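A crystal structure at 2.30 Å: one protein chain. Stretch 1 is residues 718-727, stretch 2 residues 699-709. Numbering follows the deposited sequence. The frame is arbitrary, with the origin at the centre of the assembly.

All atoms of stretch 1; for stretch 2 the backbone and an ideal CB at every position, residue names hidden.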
ATOM      1  N   SER A 718      -6.040  12.812  -8.916  1.00 41.34           N
ATOM      2  CA  SER A 718      -5.688  11.729  -9.815  1.00 41.36           C
ATOM      3  C   SER A 718      -6.948  11.024 -10.269  1.00 39.89           C
ATOM      4  O   SER A 718      -7.778  10.688  -9.449  1.00 41.01           O
ATOM      5  CB  SER A 718      -4.767  10.739  -9.115  1.00 42.60           C
ATOM      6  OG  SER A 718      -4.605   9.589  -9.921  1.00 45.99           O
ATOM      7  N   GLN A 719      -7.064  10.800 -11.570  1.00 38.65           N
ATOM      8  CA  GLN A 719      -8.195  10.094 -12.165  1.00 40.02           C
ATOM      9  C   GLN A 719      -7.859   8.611 -12.312  1.00 40.34           C
ATOM     10  O   GLN A 719      -6.788   8.261 -12.766  1.00 42.85           O
ATOM     11  CB  GLN A 719      -8.543  10.712 -13.531  1.00 39.15           C
ATOM     12  CG  GLN A 719      -9.736  10.076 -14.239  1.00 39.90           C
ATOM     13  CD  GLN A 719     -10.124  10.822 -15.524  1.00 39.62           C
ATOM     14  OE1 GLN A 719     -10.392  12.028 -15.507  1.00 40.28           O
ATOM     15  NE2 GLN A 719     -10.162  10.104 -16.639  1.00 38.51           N
ATOM     16  N   ALA A 720      -8.780   7.734 -11.945  1.00 41.73           N
ATOM     17  CA  ALA A 720      -8.534   6.297 -11.993  1.00 42.23           C
ATOM     18  C   ALA A 720      -8.712   5.788 -13.399  1.00 43.61           C
ATOM     19  O   ALA A 720      -9.190   6.501 -14.292  1.00 46.73           O
ATOM     20  CB  ALA A 720      -9.490   5.561 -11.066  1.00 42.88           C
ATOM     21  N   ALA A 721      -8.349   4.530 -13.589  1.00 43.57           N
ATOM     22  CA  ALA A 721      -8.478   3.890 -14.876  1.00 43.05           C
ATOM     23  C   ALA A 721      -9.955   3.736 -15.225  1.00 42.80           C
ATOM     24  O   ALA A 721     -10.817   3.643 -14.337  1.00 44.03           O
ATOM     25  CB  ALA A 721      -7.783   2.541 -14.849  1.00 43.41           C
ATOM     26  N   GLY A 722     -10.243   3.743 -16.520  1.00 42.97           N
ATOM     27  CA  GLY A 722     -11.595   3.436 -17.023  1.00 45.70           C
ATOM     28  C   GLY A 722     -11.814   1.929 -17.149  1.00 47.03           C
ATOM     29  O   GLY A 722     -11.047   1.148 -16.601  1.00 46.93           O
ATOM     30  N   ARG A 723     -12.860   1.532 -17.880  1.00 49.57           N
ATOM     31  CA  ARG A 723     -13.128   0.130 -18.166  1.00 50.33           C
ATOM     32  C   ARG A 723     -11.917  -0.545 -18.815  1.00 48.40           C
ATOM     33  O   ARG A 723     -11.347  -0.043 -19.782  1.00 45.87           O
ATOM     34  CB  ARG A 723     -14.377  -0.071 -19.048  1.00 53.23           C
ATOM     35  CG  ARG A 723     -14.602  -1.532 -19.419  1.00 56.19           C
ATOM     36  CD  ARG A 723     -16.013  -1.852 -19.870  1.00 61.08           C
ATOM     37  NE  ARG A 723     -16.441  -0.983 -20.968  1.00 65.58           N
ATOM     38  CZ  ARG A 723     -17.541  -0.217 -20.986  1.00 69.95           C
ATOM     39  NH1 ARG A 723     -18.415  -0.190 -19.974  1.00 71.62           N
ATOM     40  NH2 ARG A 723     -17.787   0.548 -22.049  1.00 70.86           N
ATOM     41  N   THR A 724     -11.554  -1.695 -18.261  1.00 48.22           N
ATOM     42  CA  THR A 724     -10.410  -2.458 -18.709  1.00 48.69           C
ATOM     43  C   THR A 724     -10.798  -3.940 -18.736  1.00 49.45           C
ATOM     44  O   THR A 724     -11.359  -4.466 -17.772  1.00 47.84           O
ATOM     45  CB  THR A 724      -9.225  -2.197 -17.777  1.00 48.40           C
ATOM     46  OG1 THR A 724      -8.963  -0.786 -17.760  1.00 47.25           O
ATOM     47  CG2 THR A 724      -7.979  -2.934 -18.237  1.00 50.08           C
ATOM     48  N   ILE A 725     -10.495  -4.595 -19.855  1.00 50.41           N
ATOM     49  CA  ILE A 725     -10.786  -6.017 -20.062  1.00 50.72           C
ATOM     50  C   ILE A 725      -9.445  -6.753 -20.114  1.00 50.52           C
ATOM     51  O   ILE A 725      -8.581  -6.390 -20.908  1.00 50.27           O
ATOM     52  CB  ILE A 725     -11.622  -6.225 -21.351  1.00 51.48           C
ATOM     53  CG1 ILE A 725     -12.944  -5.438 -21.233  1.00 51.02           C
ATOM     54  CG2 ILE A 725     -11.902  -7.711 -21.591  1.00 52.43           C
ATOM     55  CD1 ILE A 725     -13.796  -5.389 -22.471  1.00 51.36           C
ATOM     56  N   LEU A 726      -9.264  -7.754 -19.253  1.00 52.58           N
ATOM     57  CA  LEU A 726      -8.002  -8.524 -19.189  1.00 54.08           C
ATOM     58  C   LEU A 726      -8.293 -10.007 -19.439  1.00 54.98           C
ATOM     59  O   LEU A 726      -9.218 -10.563 -18.848  1.00 54.53           O
ATOM     60  CB  LEU A 726      -7.322  -8.342 -17.820  1.00 54.55           C
ATOM     61  CG  LEU A 726      -7.015  -6.909 -17.337  1.00 55.37           C
ATOM     62  CD1 LEU A 726      -6.602  -6.904 -15.868  1.00 55.51           C
ATOM     63  CD2 LEU A 726      -5.959  -6.231 -18.202  1.00 55.12           C
ATOM     64  N   PHE A 727      -7.527 -10.627 -20.335  1.00 56.67           N
ATOM     65  CA  PHE A 727      -7.573 -12.069 -20.557  1.00 57.55           C
ATOM     66  C   PHE A 727      -6.259 -12.670 -20.103  1.00 56.40           C
ATOM     67  O   PHE A 727      -5.211 -12.275 -20.591  1.00 56.59           O
ATOM     68  CB  PHE A 727      -7.795 -12.419 -22.037  1.00 59.23           C
ATOM     69  CG  PHE A 727      -8.199 -13.864 -22.261  1.00 63.20           C
ATOM     70  CD1 PHE A 727      -9.551 -14.254 -22.230  1.00 64.90           C
ATOM     71  CD2 PHE A 727      -7.232 -14.855 -22.498  1.00 65.53           C
ATOM     72  CE1 PHE A 727      -9.915 -15.593 -22.430  1.00 66.94           C
ATOM     73  CE2 PHE A 727      -7.601 -16.193 -22.698  1.00 66.27           C
ATOM     74  CZ  PHE A 727      -8.944 -16.563 -22.663  1.00 65.84           C
ATOM     75  N   UNK A 699     -13.138  -7.981 -16.023  1.00 46.99           N
ATOM     76  CA  UNK A 699     -13.620  -6.692 -16.486  1.00 47.21           C
ATOM     77  C   UNK A 699     -13.553  -5.776 -15.277  1.00 46.84           C
ATOM     78  O   UNK A 699     -14.240  -6.003 -14.280  1.00 46.76           O
ATOM     79  CB  UNK A 699     -15.031  -6.773 -17.072  1.00 47.21           C
ATOM     80  N   UNK A 700     -12.681  -4.780 -15.358  1.00 47.33           N
ATOM     81  CA  UNK A 700     -12.474  -3.818 -14.283  1.00 48.95           C
ATOM     82  C   UNK A 700     -13.254  -2.574 -14.650  1.00 49.18           C
ATOM     83  O   UNK A 700     -13.118  -2.089 -15.772  1.00 46.55           O
ATOM     84  CB  UNK A 700     -10.991  -3.508 -14.067  1.00 48.95           C
ATOM     85  N   UNK A 701     -14.035  -2.061 -13.692  1.00 49.00           N
ATOM     86  CA  UNK A 701     -14.831  -0.858 -13.876  1.00 49.64           C
ATOM     87  C   UNK A 701     -15.815  -1.127 -15.016  1.00 51.92           C
ATOM     88  O   UNK A 701     -15.695  -0.590 -16.106  1.00 51.55           O
ATOM     89  CB  UNK A 701     -13.950   0.358 -14.170  1.00 49.64           C
ATOM     90  N   UNK A 702     -16.784  -1.992 -14.729  1.00 53.98           N
ATOM     91  CA  UNK A 702     -17.700  -2.539 -15.727  1.00 54.58           C
ATOM     92  C   UNK A 702     -18.502  -1.436 -16.407  1.00 55.10           C
ATOM     93  O   UNK A 702     -18.685  -1.480 -17.615  1.00 56.09           O
ATOM     94  CB  UNK A 702     -18.647  -3.552 -15.080  1.00 54.58           C
ATOM     95  N   UNK A 703     -18.938  -0.442 -15.644  1.00 55.44           N
ATOM     96  CA  UNK A 703     -19.737   0.662 -16.181  1.00 55.74           C
ATOM     97  C   UNK A 703     -18.913   1.893 -16.633  1.00 54.93           C
ATOM     98  O   UNK A 703     -19.479   2.929 -16.959  1.00 53.20           O
ATOM     99  CB  UNK A 703     -20.749   1.100 -15.120  1.00 55.74           C
ATOM    100  N   UNK A 704     -17.588   1.767 -16.698  1.00 54.46           N
ATOM    101  CA  UNK A 704     -16.712   2.848 -17.168  1.00 53.32           C
ATOM    102  C   UNK A 704     -16.932   4.146 -16.382  1.00 51.42           C
ATOM    103  O   UNK A 704     -16.949   5.231 -16.943  1.00 49.38           O
ATOM    104  CB  UNK A 704     -16.946   3.101 -18.659  1.00 53.32           C
ATOM    105  N   UNK A 705     -17.101   4.021 -15.072  1.00 51.30           N
ATOM    106  CA  UNK A 705     -17.275   5.175 -14.207  1.00 50.80           C
ATOM    107  C   UNK A 705     -16.000   6.004 -14.210  1.00 49.99           C
ATOM    108  O   UNK A 705     -14.902   5.460 -14.061  1.00 48.75           O
ATOM    109  CB  UNK A 705     -17.640   4.744 -12.785  1.00 50.80           C
ATOM    110  N   UNK A 706     -16.148   7.315 -14.397  1.00 49.22           N
ATOM    111  CA  UNK A 706     -15.039   8.234 -14.220  1.00 48.59           C
ATOM    112  C   UNK A 706     -15.019   8.651 -12.750  1.00 47.60           C
ATOM    113  O   UNK A 706     -16.032   9.084 -12.203  1.00 46.77           O
ATOM    114  CB  UNK A 706     -15.161   9.445 -15.147  1.00 48.59           C
ATOM    115  N   UNK A 707     -13.876   8.462 -12.100  1.00 45.33           N
ATOM    116  CA  UNK A 707     -13.741   8.793 -10.694  1.00 45.22           C
ATOM    117  C   UNK A 707     -12.289   9.055 -10.338  1.00 44.68           C
ATOM    118  O   UNK A 707     -11.376   8.785 -11.122  1.00 41.93           O
ATOM    119  CB  UNK A 707     -14.307   7.670  -9.823  1.00 45.22           C
ATOM    120  N   UNK A 708     -12.098   9.583  -9.138  1.00 45.88           N
ATOM    121  CA  UNK A 708     -10.822  10.081  -8.711  1.00 46.75           C
ATOM    122  C   UNK A 708     -10.415   9.381  -7.438  1.00 47.13           C
ATOM    123  O   UNK A 708     -11.042   9.534  -6.390  1.00 48.11           O
ATOM    124  CB  UNK A 708     -10.861  11.598  -8.517  1.00 46.75           C
ATOM    125  N   UNK A 709      -9.347   8.604  -7.568  1.00 48.39           N
ATOM    126  CA  UNK A 709      -8.850   7.721  -6.510  1.00 48.45           C
ATOM    127  C   UNK A 709      -7.850   8.380  -5.552  1.00 46.73           C
ATOM    128  O   UNK A 709      -7.538   7.788  -4.538  1.00 46.15           O
ATOM    129  CB  UNK A 709      -8.194   6.495  -7.148  1.00 48.45           C
TER

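Position 699 pairs with Ile 725 in an antiparallel, non-hydrogen-bonded bridge, and its CB lies on the same sheet face as that side chain. With phi/psi of -117/114, a beta-branched or other apolar residue would suit it. It is Val 699, whose CG2 lies 4.4 Å from Ile 725 CG1.

Position 700 is the hydrogen-bonded partner of Thr 724, each backbone N donating to the other's O. The CB shares a face with Thr 724, and Leu 726 is near. Medium-sized apolar or long polar chains would fit. It is Gln 700, whose NE2 reaches 4.0 Å from Leu 726 CD1 and is hydrogen-bonded elsewhere in the structure. Gln 700 N lies 2.8 Å from Thr 724 O, and Thr 724 N lies 3.0 Å from Gln 700 O.

At position 701 the backbone is left-handed (61/70), which favours Gly, Asn or Asp. The CB points toward stretch 1, where Ala 721 O offers an acceptor, so a short donor is attractive and Asn combines both virtues. Asn 701 ND2 donates to Ala 721 O (3.2 Å) and also to the O of 705, while OD1 accepts from the N of 705, bracing the type I turn from 701 to 704.

Positions 702 and 703 point away, so many residues would do; they are Val 702 and Phe 703. The backbone matters more at the former: Arg 723 NH1 donates to Val 702 O (2.7 Å).

Position 704 is again left-handed (55/41). Nearby lie the free N of Arg 723 and its guanidinium, calling for a short acceptor, Asp or Asn, with charge favouring Asp. Asp 704 OD1 accepts from Arg 723 N at 2.8 Å, nearly straight. Asp 704 OD1 also lies 3.5 Å from Gly 722 CA, where an ideal CB on the glycine would clash with it.

Position 705 has open space, suiting a long polar chain: Lys 705 leads away. At 706 the CB points sideways, with the Gln 719 side chain within reach, so a long, flexible chain, polar or charged, would suit; it is Lys 706, whose CD lies 3.6 Å from Gln 719 OE1.

At 707 the CB points away, yet a large ring could swing back over Ala 720. Tyr 707 does so: Ala 720 CB sits over its ring face, while Ala 720 N donates to Tyr 707 O (2.9 Å).

Position 708 lies beside Gln 719, suiting a broad apolar group; Phe 708 CE1 is 3.8 Å from Gln 719 CB.

At 709, near the hydroxyl of Ser 718, a short polar residue fits. Asp 709 OD1 lies 3.2 Å from Ser 718 OG.

Stretch 2, residues 699-709: VQNVFDKKYFD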
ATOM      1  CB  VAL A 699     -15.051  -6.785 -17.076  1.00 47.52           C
ATOM      2  CG1 VAL A 699     -15.525  -5.423 -17.577  1.00 47.64           C
ATOM      3  CG2 VAL A 699     -15.071  -7.769 -18.235  1.00 46.61           C
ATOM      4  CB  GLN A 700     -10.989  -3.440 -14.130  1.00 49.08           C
ATOM      5  CG  GLN A 700      -9.993  -4.589 -14.157  1.00 51.18           C
ATOM      6  CD  GLN A 700     -10.085  -5.525 -12.964  1.00 53.48           C
ATOM      7  OE1 GLN A 700     -11.056  -5.514 -12.196  1.00 57.55           O
ATOM      8  NE2 GLN A 700      -9.061  -6.352 -12.806  1.00 54.22           N
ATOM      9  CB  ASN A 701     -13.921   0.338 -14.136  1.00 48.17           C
ATOM     10  CG  ASN A 701     -14.623   1.663 -13.982  1.00 48.41           C
ATOM     11  OD1 ASN A 701     -15.839   1.733 -13.805  1.00 48.85           O
ATOM     12  ND2 ASN A 701     -13.842   2.743 -14.065  1.00 48.41           N
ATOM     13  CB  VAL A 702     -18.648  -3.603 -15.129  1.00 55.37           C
ATOM     14  CG1 VAL A 702     -19.725  -4.024 -16.133  1.00 56.94           C
ATOM     15  CG2 VAL A 702     -17.867  -4.830 -14.684  1.00 54.87           C
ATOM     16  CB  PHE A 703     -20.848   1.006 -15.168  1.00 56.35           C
ATOM     17  CG  PHE A 703     -21.788  -0.153 -14.908  1.00 58.00           C
ATOM     18  CD1 PHE A 703     -22.749  -0.510 -15.855  1.00 57.60           C
ATOM     19  CD2 PHE A 703     -21.681  -0.925 -13.753  1.00 58.15           C
ATOM     20  CE1 PHE A 703     -23.603  -1.589 -15.638  1.00 57.77           C
ATOM     21  CE2 PHE A 703     -22.523  -2.009 -13.534  1.00 58.42           C
ATOM     22  CZ  PHE A 703     -23.485  -2.343 -14.482  1.00 57.89           C
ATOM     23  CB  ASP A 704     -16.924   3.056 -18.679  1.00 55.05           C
ATOM     24  CG  ASP A 704     -15.699   3.631 -19.403  1.00 55.87           C
ATOM     25  OD1 ASP A 704     -14.555   3.570 -18.888  1.00 57.75           O
ATOM     26  OD2 ASP A 704     -15.895   4.138 -20.535  1.00 57.70           O
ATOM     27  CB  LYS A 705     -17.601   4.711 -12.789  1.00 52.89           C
ATOM     28  CG  LYS A 705     -17.707   5.803 -11.738  1.00 54.68           C
ATOM     29  CD  LYS A 705     -18.869   6.749 -11.991  1.00 54.97           C
ATOM     30  CE  LYS A 705     -18.966   7.756 -10.859  1.00 56.18           C
ATOM     31  NZ  LYS A 705     -20.326   8.355 -10.755  1.00 58.08           N
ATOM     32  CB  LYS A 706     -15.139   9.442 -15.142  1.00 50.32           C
ATOM     33  CG  LYS A 706     -13.824  10.216 -15.240  1.00 52.79           C
ATOM     34  CD  LYS A 706     -13.853  11.376 -16.229  1.00 53.01           C
ATOM     35  CE  LYS A 706     -14.659  12.541 -15.689  1.00 53.66           C
ATOM     36  NZ  LYS A 706     -15.004  13.462 -16.793  1.00 56.58           N
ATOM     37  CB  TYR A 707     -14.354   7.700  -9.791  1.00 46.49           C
ATOM     38  CG  TYR A 707     -13.573   6.395  -9.730  1.00 46.39           C
ATOM     39  CD1 TYR A 707     -12.598   6.183  -8.743  1.00 46.09           C
ATOM     40  CD2 TYR A 707     -13.809   5.375 -10.655  1.00 45.80           C
ATOM     41  CE1 TYR A 707     -11.881   4.997  -8.686  1.00 46.95           C
ATOM     42  CE2 TYR A 707     -13.106   4.180 -10.597  1.00 46.34           C
ATOM     43  CZ  TYR A 707     -12.144   3.992  -9.616  1.00 46.66           C
ATOM     44  OH  TYR A 707     -11.448   2.811  -9.564  1.00 45.80           O
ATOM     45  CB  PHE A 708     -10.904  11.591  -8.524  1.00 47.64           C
ATOM     46  CG  PHE A 708     -11.311  12.315  -9.769  1.00 47.30           C
ATOM     47  CD1 PHE A 708     -10.360  12.720 -10.692  1.00 47.05           C
ATOM     48  CD2 PHE A 708     -12.657  12.565 -10.037  1.00 48.76           C
ATOM     49  CE1 PHE A 708     -10.742  13.368 -11.860  1.00 48.59           C
ATOM     50  CE2 PHE A 708     -13.046  13.212 -11.196  1.00 47.93           C
ATOM     51  CZ  PHE A 708     -12.089  13.610 -12.116  1.00 49.11           C
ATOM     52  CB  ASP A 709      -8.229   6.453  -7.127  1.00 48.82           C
ATOM     53  CG  ASP A 709      -7.074   6.749  -8.085  1.00 49.29           C
ATOM     54  OD1 ASP A 709      -7.008   7.833  -8.685  1.00 52.99           O
ATOM     55  OD2 ASP A 709      -6.225   5.878  -8.259  1.00 52.59           O
TER
HETATM   56  O   HOH W   1     -12.153   6.598 -13.886  1.00 36.16           O
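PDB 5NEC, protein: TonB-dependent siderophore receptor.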